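Local structure of methylenetetrahydrofolate--tRNA-(uracil-5-)-methyltransferase TrmFO (Thermus thermophilus, 3G5S) at residues L344-L352 and A368-V379. The protein probably catalyses the FAD- and folate-dependent methylation of uridine 54 in tRNA to 5-methyluridine, with methylenetetrahydrofolate and NAD(P)H. Numbering follows the deposited sequence.
With FAD (flavin-adenine dinucleotide), chain B.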
ATOM      1  N   LEU A 344       4.817   0.778   8.207  1.00 10.48           N
ATOM      2  CA  LEU A 344       5.043   2.210   8.190  1.00 11.44           C
ATOM      3  C   LEU A 344       3.953   2.968   7.437  1.00  9.97           C
ATOM      4  O   LEU A 344       3.463   4.001   7.901  1.00 10.31           O
ATOM      5  CB  LEU A 344       6.401   2.450   7.534  1.00 14.34           C
ATOM      6  CG  LEU A 344       6.809   3.859   7.165  1.00 17.56           C
ATOM      7  CD1 LEU A 344       7.058   4.642   8.432  1.00 19.39           C
ATOM      8  CD2 LEU A 344       8.055   3.823   6.285  1.00 18.29           C
ATOM      9  N   GLU A 345       3.587   2.456   6.267  1.00  9.41           N
ATOM     10  CA  GLU A 345       2.508   3.039   5.483  1.00  9.29           C
ATOM     11  C   GLU A 345       1.216   3.044   6.288  1.00  8.99           C
ATOM     12  O   GLU A 345       0.422   3.991   6.216  1.00  9.27           O
ATOM     13  CB  GLU A 345       2.298   2.232   4.206  1.00  9.77           C
ATOM     14  CG  GLU A 345       3.414   2.365   3.158  1.00  9.88           C
ATOM     15  CD  GLU A 345       4.610   1.434   3.356  1.00 10.08           C
ATOM     16  OE1 GLU A 345       4.805   0.853   4.448  1.00 10.37           O
ATOM     17  OE2 GLU A 345       5.386   1.295   2.386  1.00 10.64           O
ATOM     18  N   SER A 346       0.999   1.976   7.044  1.00  8.87           N
ATOM     19  CA  SER A 346      -0.191   1.892   7.871  1.00  9.32           C
ATOM     20  C   SER A 346      -0.154   2.953   8.973  1.00  9.42           C
ATOM     21  O   SER A 346      -1.120   3.691   9.162  1.00  9.70           O
ATOM     22  CB  SER A 346      -0.350   0.475   8.414  1.00 10.05           C
ATOM     23  OG  SER A 346      -0.595  -0.428   7.346  1.00 10.27           O
ATOM     24  N   ALA A 347       0.961   3.046   9.689  1.00  9.29           N
ATOM     25  CA  ALA A 347       1.107   4.089  10.695  1.00  9.74           C
ATOM     26  C   ALA A 347       0.935   5.489  10.098  1.00  9.00           C
ATOM     27  O   ALA A 347       0.288   6.348  10.688  1.00  9.54           O
ATOM     28  CB  ALA A 347       2.455   3.957  11.398  1.00 11.41           C
ATOM     29  N   ALA A 348       1.517   5.715   8.924  1.00  9.00           N
ATOM     30  CA  ALA A 348       1.494   7.040   8.316  1.00  9.45           C
ATOM     31  C   ALA A 348       0.084   7.459   7.891  1.00  8.73           C
ATOM     32  O   ALA A 348      -0.321   8.613   8.088  1.00  9.29           O
ATOM     33  CB  ALA A 348       2.467   7.104   7.147  1.00 10.72           C
ATOM     34  N   THR A 349      -0.664   6.530   7.307  1.00  8.62           N
ATOM     35  CA  THR A 349      -2.054   6.826   7.014  1.00  8.96           C
ATOM     36  C   THR A 349      -2.864   7.001   8.304  1.00  8.13           C
ATOM     37  O   THR A 349      -3.791   7.800   8.337  1.00  8.97           O
ATOM     38  CB  THR A 349      -2.694   5.798   6.057  1.00  9.32           C
ATOM     39  OG1 THR A 349      -2.600   4.481   6.608  1.00  9.86           O
ATOM     40  CG2 THR A 349      -2.031   5.854   4.666  1.00 10.36           C
ATOM     41  N   GLY A 350      -2.513   6.268   9.359  1.00  8.67           N
ATOM     42  CA  GLY A 350      -3.128   6.500  10.662  1.00  9.17           C
ATOM     43  C   GLY A 350      -2.909   7.922  11.157  1.00  8.76           C
ATOM     44  O   GLY A 350      -3.834   8.576  11.647  1.00  9.44           O
ATOM     45  N   PHE A 351      -1.679   8.411  11.017  1.00  9.23           N
ATOM     46  CA  PHE A 351      -1.390   9.794  11.355  1.00  9.18           C
ATOM     47  C   PHE A 351      -2.327  10.754  10.615  1.00  8.56           C
ATOM     48  O   PHE A 351      -2.920  11.646  11.222  1.00  9.60           O
ATOM     49  CB  PHE A 351       0.077  10.122  11.039  1.00  9.66           C
ATOM     50  CG  PHE A 351       0.352  11.595  10.925  1.00  9.69           C
ATOM     51  CD1 PHE A 351       0.416  12.399  12.054  1.00 11.63           C
ATOM     52  CD2 PHE A 351       0.524  12.179   9.687  1.00 11.40           C
ATOM     53  CE1 PHE A 351       0.641  13.761  11.954  1.00 12.44           C
ATOM     54  CE2 PHE A 351       0.760  13.547   9.577  1.00 12.69           C
ATOM     55  CZ  PHE A 351       0.819  14.334  10.714  1.00 12.94           C
ATOM     56  N   LEU A 352      -2.461  10.585   9.305  1.00  8.68           N
ATOM     57  CA  LEU A 352      -3.257  11.526   8.524  1.00  9.00           C
ATOM     58  C   LEU A 352      -4.744  11.436   8.864  1.00  8.52           C
ATOM     59  O   LEU A 352      -5.426  12.454   9.003  1.00  9.49           O
ATOM     60  CB  LEU A 352      -3.023  11.357   7.025  1.00  9.28           C
ATOM     61  CG  LEU A 352      -3.764  12.374   6.150  1.00 10.17           C
ATOM     62  CD1 LEU A 352      -3.381  13.815   6.463  1.00 11.52           C
ATOM     63  CD2 LEU A 352      -3.553  12.079   4.685  1.00 11.12           C
ATOM     64  N   ALA A 368      -4.079  17.443   3.454  1.00 11.99           N
ATOM     65  CA  ALA A 368      -3.323  16.315   2.924  1.00 12.09           C
ATOM     66  C   ALA A 368      -1.963  16.823   2.490  1.00 12.06           C
ATOM     67  O   ALA A 368      -1.860  17.906   1.926  1.00 12.99           O
ATOM     68  CB  ALA A 368      -4.038  15.669   1.754  1.00 13.44           C
ATOM     69  N   PRO A 369      -0.908  16.043   2.750  1.00 11.19           N
ATOM     70  CA  PRO A 369       0.441  16.506   2.415  1.00 11.39           C
ATOM     71  C   PRO A 369       0.653  16.544   0.910  1.00 11.44           C
ATOM     72  O   PRO A 369      -0.087  15.931   0.154  1.00 11.80           O
ATOM     73  CB  PRO A 369       1.361  15.465   3.059  1.00 12.85           C
ATOM     74  CG  PRO A 369       0.507  14.377   3.565  1.00 14.09           C
ATOM     75  CD  PRO A 369      -0.930  14.710   3.372  1.00 13.01           C
ATOM     76  N   PRO A 370       1.686  17.260   0.473  1.00 12.95           N
ATOM     77  CA  PRO A 370       1.886  17.515  -0.958  1.00 14.02           C
ATOM     78  C   PRO A 370       2.402  16.299  -1.726  1.00 12.79           C
ATOM     79  O   PRO A 370       2.963  15.376  -1.134  1.00 11.74           O
ATOM     80  CB  PRO A 370       2.936  18.623  -0.967  1.00 17.71           C
ATOM     81  CG  PRO A 370       3.660  18.470   0.317  1.00 17.72           C
ATOM     82  CD  PRO A 370       2.669  17.962   1.314  1.00 15.42           C
ATOM     83  N   GLU A 371       2.225  16.329  -3.044  1.00 15.05           N
ATOM     84  CA  GLU A 371       2.603  15.232  -3.936  1.00 17.43           C
ATOM     85  C   GLU A 371       4.086  14.857  -3.866  1.00 14.76           C
ATOM     86  O   GLU A 371       4.450  13.714  -4.151  1.00 15.96           O
ATOM     87  CB  GLU A 371       2.226  15.582  -5.388  1.00 22.42           C
ATOM     88  CG  GLU A 371       2.891  16.859  -5.906  1.00 25.98           C
ATOM     89  CD  GLU A 371       2.669  17.100  -7.394  1.00 29.08           C
ATOM     90  OE1 GLU A 371       1.976  16.285  -8.036  1.00 30.30           O
ATOM     91  OE2 GLU A 371       3.194  18.106  -7.918  1.00 30.05           O
ATOM     92  N   GLU A 372       4.939  15.817  -3.509  1.00 12.81           N
ATOM     93  CA  GLU A 372       6.379  15.566  -3.424  1.00 12.34           C
ATOM     94  C   GLU A 372       6.757  14.739  -2.208  1.00 11.25           C
ATOM     95  O   GLU A 372       7.825  14.129  -2.188  1.00 11.65           O
ATOM     96  CB  GLU A 372       7.173  16.873  -3.389  1.00 15.01           C
ATOM     97  CG  GLU A 372       7.125  17.667  -4.672  1.00 17.85           C
ATOM     98  CD  GLU A 372       5.790  18.346  -4.907  1.00 20.72           C
ATOM     99  OE1 GLU A 372       5.010  18.510  -3.939  1.00 22.44           O
ATOM    100  OE2 GLU A 372       5.533  18.729  -6.073  1.00 24.39           O
ATOM    101  N   SER A 373       5.914  14.755  -1.179  1.00 10.73           N
ATOM    102  CA  SER A 373       6.186  13.958   0.004  1.00 10.63           C
ATOM    103  C   SER A 373       5.741  12.531  -0.250  1.00  9.67           C
ATOM    104  O   SER A 373       4.843  12.280  -1.061  1.00 10.43           O
ATOM    105  CB  SER A 373       5.504  14.532   1.245  1.00 11.91           C
ATOM    106  OG  SER A 373       4.104  14.374   1.220  1.00 12.82           O
HETATM  107  N   MSE A 374       6.363  11.592   0.444  1.00  9.78           N
HETATM  108  CA  MSE A 374       5.986  10.200   0.254  1.00  9.61           C
HETATM  109  C   MSE A 374       4.577   9.934   0.798  1.00  9.62           C
HETATM  110  O   MSE A 374       3.779   9.251   0.154  1.00  9.69           O
HETATM  111  CB  MSE A 374       7.009   9.258   0.881  1.00  9.57           C
HETATM  112  CG  MSE A 374       6.786   7.786   0.567  1.00  9.97           C
HETATM  113 SE   MSE A 374       6.712   7.385  -1.349  1.00 10.57          SE
HETATM  114  CE  MSE A 374       8.439   8.092  -1.869  1.00 11.78           C
ATOM    115  N   LEU A 375       4.248  10.466   1.970  1.00  9.90           N
ATOM    116  CA  LEU A 375       2.890  10.267   2.476  1.00  9.87           C
ATOM    117  C   LEU A 375       1.878  10.899   1.520  1.00  9.01           C
ATOM    118  O   LEU A 375       0.834  10.312   1.232  1.00  9.50           O
ATOM    119  CB  LEU A 375       2.726  10.821   3.892  1.00 10.50           C
ATOM    120  CG  LEU A 375       1.310  10.676   4.461  1.00 10.80           C
ATOM    121  CD1 LEU A 375       0.813   9.226   4.389  1.00 11.84           C
ATOM    122  CD2 LEU A 375       1.259  11.196   5.884  1.00 12.00           C
ATOM    123  N   GLY A 376       2.184  12.092   1.024  1.00  9.50           N
ATOM    124  CA  GLY A 376       1.311  12.752   0.075  1.00  9.54           C
ATOM    125  C   GLY A 376       1.148  11.965  -1.210  1.00 10.27           C
ATOM    126  O   GLY A 376       0.048  11.822  -1.737  1.00 10.31           O
ATOM    127  N   GLY A 377       2.253  11.453  -1.736  1.00 10.25           N
ATOM    128  CA  GLY A 377       2.167  10.645  -2.934  1.00 11.43           C
ATOM    129  C   GLY A 377       1.318   9.408  -2.702  1.00  9.88           C
ATOM    130  O   GLY A 377       0.529   9.017  -3.561  1.00 10.83           O
ATOM    131  N   LEU A 378       1.475   8.784  -1.544  1.00  9.73           N
ATOM    132  CA  LEU A 378       0.728   7.578  -1.237  1.00 10.08           C
ATOM    133  C   LEU A 378      -0.786   7.843  -1.163  1.00  9.48           C
ATOM    134  O   LEU A 378      -1.569   7.142  -1.804  1.00  9.96           O
ATOM    135  CB  LEU A 378       1.242   7.001   0.063  1.00 11.58           C
ATOM    136  CG  LEU A 378       0.643   5.675   0.503  1.00 11.98           C
ATOM    137  CD1 LEU A 378       0.849   4.579  -0.532  1.00 13.99           C
ATOM    138  CD2 LEU A 378       1.230   5.282   1.838  1.00 13.12           C
ATOM    139  N   VAL A 379      -1.202   8.850  -0.398  1.00  9.34           N
ATOM    140  CA  VAL A 379      -2.633   9.075  -0.239  1.00  9.33           C
ATOM    141  C   VAL A 379      -3.269   9.645  -1.497  1.00  9.65           C
ATOM    142  O   VAL A 379      -4.442   9.389  -1.778  1.00 10.51           O
ATOM    143  CB  VAL A 379      -2.987   9.898   1.025  1.00 10.14           C
ATOM    144  CG1 VAL A 379      -2.493   9.170   2.258  1.00 10.61           C
ATOM    145  CG2 VAL A 379      -2.446  11.325   0.947  1.00 11.29           C
TER
HETATM  146  PA  FAD B 444      -3.271  -4.312  12.073  1.00 10.67           P
HETATM  147  O1A FAD B 444      -3.564  -5.749  11.751  1.00 11.62           O
HETATM  148  O2A FAD B 444      -1.905  -3.960  12.575  1.00 11.15           O
HETATM  149  O5B FAD B 444      -4.323  -3.739  13.129  1.00 10.59           O
HETATM  150  C5B FAD B 444      -5.710  -3.981  12.998  1.00 11.11           C
HETATM  151  C4B FAD B 444      -6.274  -4.138  14.397  1.00 11.06           C
HETATM  152  O4B FAD B 444      -7.690  -4.167  14.329  1.00 11.27           O
HETATM  153  C3B FAD B 444      -5.844  -5.455  15.039  1.00 11.74           C
HETATM  154  O3B FAD B 444      -5.286  -5.232  16.319  1.00 12.32           O
HETATM  155  C2B FAD B 444      -7.134  -6.272  15.117  1.00 12.17           C
HETATM  156  O2B FAD B 444      -7.214  -7.148  16.223  1.00 13.18           O
HETATM  157  C1B FAD B 444      -8.184  -5.182  15.206  1.00 11.61           C
HETATM  158  N9A FAD B 444      -9.539  -5.490  14.725  1.00 12.28           N
HETATM  159  C8A FAD B 444      -9.898  -6.081  13.545  1.00 12.36           C
HETATM  160  N7A FAD B 444     -11.244  -6.077  13.452  1.00 12.35           N
HETATM  161  C5A FAD B 444     -11.741  -5.475  14.565  1.00 12.13           C
HETATM  162  C6A FAD B 444     -13.028  -5.195  15.004  1.00 12.86           C
HETATM  163  N6A FAD B 444     -14.102  -5.355  14.221  1.00 13.38           N
HETATM  164  N1A FAD B 444     -13.184  -4.553  16.202  1.00 13.18           N
HETATM  165  C2A FAD B 444     -12.103  -4.209  16.980  1.00 13.01           C
HETATM  166  N3A FAD B 444     -10.822  -4.479  16.556  1.00 12.54           N
HETATM  167  C4A FAD B 444     -10.674  -5.106  15.371  1.00 11.85           C
HETATM  168  N1  FAD B 444       3.786  -5.599   6.742  1.00 15.04           N
HETATM  169  C2  FAD B 444       5.113  -5.278   6.612  1.00 16.21           C
HETATM  170  O2  FAD B 444       5.458  -4.114   6.413  1.00 16.23           O
HETATM  171  N3  FAD B 444       6.067  -6.274   6.710  1.00 18.11           N
HETATM  172  C4  FAD B 444       5.731  -7.597   6.942  1.00 18.79           C
HETATM  173  O4  FAD B 444       6.609  -8.464   7.030  1.00 21.94           O
HETATM  174  C4X FAD B 444       4.379  -7.910   7.074  1.00 17.33           C
HETATM  175  N5  FAD B 444       3.979  -9.208   7.298  1.00 19.08           N
HETATM  176  C5X FAD B 444       2.637  -9.499   7.435  1.00 17.96           C
HETATM  177  C6  FAD B 444       2.247 -10.813   7.672  1.00 18.31           C
HETATM  178  C7  FAD B 444       0.904 -11.135   7.804  1.00 18.98           C
HETATM  179  C7M FAD B 444       0.489 -12.558   8.059  1.00 20.72           C
HETATM  180  C8  FAD B 444      -0.054 -10.131   7.706  1.00 19.27           C
HETATM  181  C8M FAD B 444      -1.510 -10.465   7.850  1.00 21.41           C
HETATM  182  C9  FAD B 444       0.334  -8.813   7.472  1.00 17.50           C
HETATM  183  C9A FAD B 444       1.680  -8.487   7.333  1.00 16.22           C
HETATM  184  N10 FAD B 444       2.068  -7.177   7.081  1.00 14.49           N
HETATM  185  C10 FAD B 444       3.419  -6.905   6.969  1.00 15.38           C
HETATM  186  C1' FAD B 444       1.121  -6.257   6.345  1.00 13.26           C
HETATM  187  C2' FAD B 444       0.741  -4.987   7.126  1.00 12.03           C
HETATM  188  O2' FAD B 444       1.700  -3.953   6.977  1.00 11.65           O
HETATM  189  C3' FAD B 444       0.466  -5.275   8.601  1.00 11.23           C
HETATM  190  O3' FAD B 444      -0.663  -6.124   8.646  1.00 12.20           O
HETATM  191  C4' FAD B 444       0.190  -4.018   9.423  1.00 11.28           C
HETATM  192  O4' FAD B 444       0.177  -4.389  10.787  1.00 11.90           O
HETATM  193  C5' FAD B 444      -1.112  -3.336   9.018  1.00 10.60           C
HETATM  194  O5' FAD B 444      -1.453  -2.356   9.974  1.00 10.09           O
HETATM  195  P   FAD B 444      -2.996  -2.060  10.276  1.00  9.68           P
HETATM  196  O1P FAD B 444      -3.725  -1.710   9.019  1.00  9.56           O
HETATM  197  O2P FAD B 444      -3.031  -1.071  11.394  1.00 10.20           O
HETATM  198  O3P FAD B 444      -3.589  -3.479  10.739  1.00  9.96           O
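Leu375 lays its two methyls against Ala348 and Phe351 where two helices of this Rossmann-type, FAD-binding protein cross nearly at right angles, the axes of segments 344-352 and 374-379 approaching to 10.6 Å. Leu375 CD1 rests 3.9 Å from Ala348 CB, a methyl small enough to let the leucine close in on the backbone. Leu375 CD2 lies 3.7 Å from Ala348 O and meets the Phe351 ring at its edge, near the ring plane, 4.0 Å from Phe351 CD2. With CG anti to the backbone N (chi1 178°), the leucine extends across to helix 344-352, and an alanine here would probably open a gap beside Ala348 and take the methyl away from that edge of Phe351. On one flank Leu378 CD2 packs 3.9 Å from Glu345 CG, the aliphatic part of a chain whose carboxylate turns off to a salt bridge with Lys64. On the other, the forked end of Leu352 lets CD1 and CD2 both reach Pro369 CD, tip to tip, while Leu352 CD2 also touches Val379 CG1 at 3.9 Å. Between these flanks Thr349 turns its methyl to Val379, and its hydroxyl accepts from Gly335 N. Further out, Ser346 borders the FAD. A type I turn, Pro370 to Ser373, leads into helix 374-384, whose first amides, Met374 N and Leu375 N, bond to the Glu70 carboxylate. Ser373, just before it, is the N-cap: Ser373 OG donates to Pro370 O at 2.8 Å and accepts from Gly376 N at 3.0 Å.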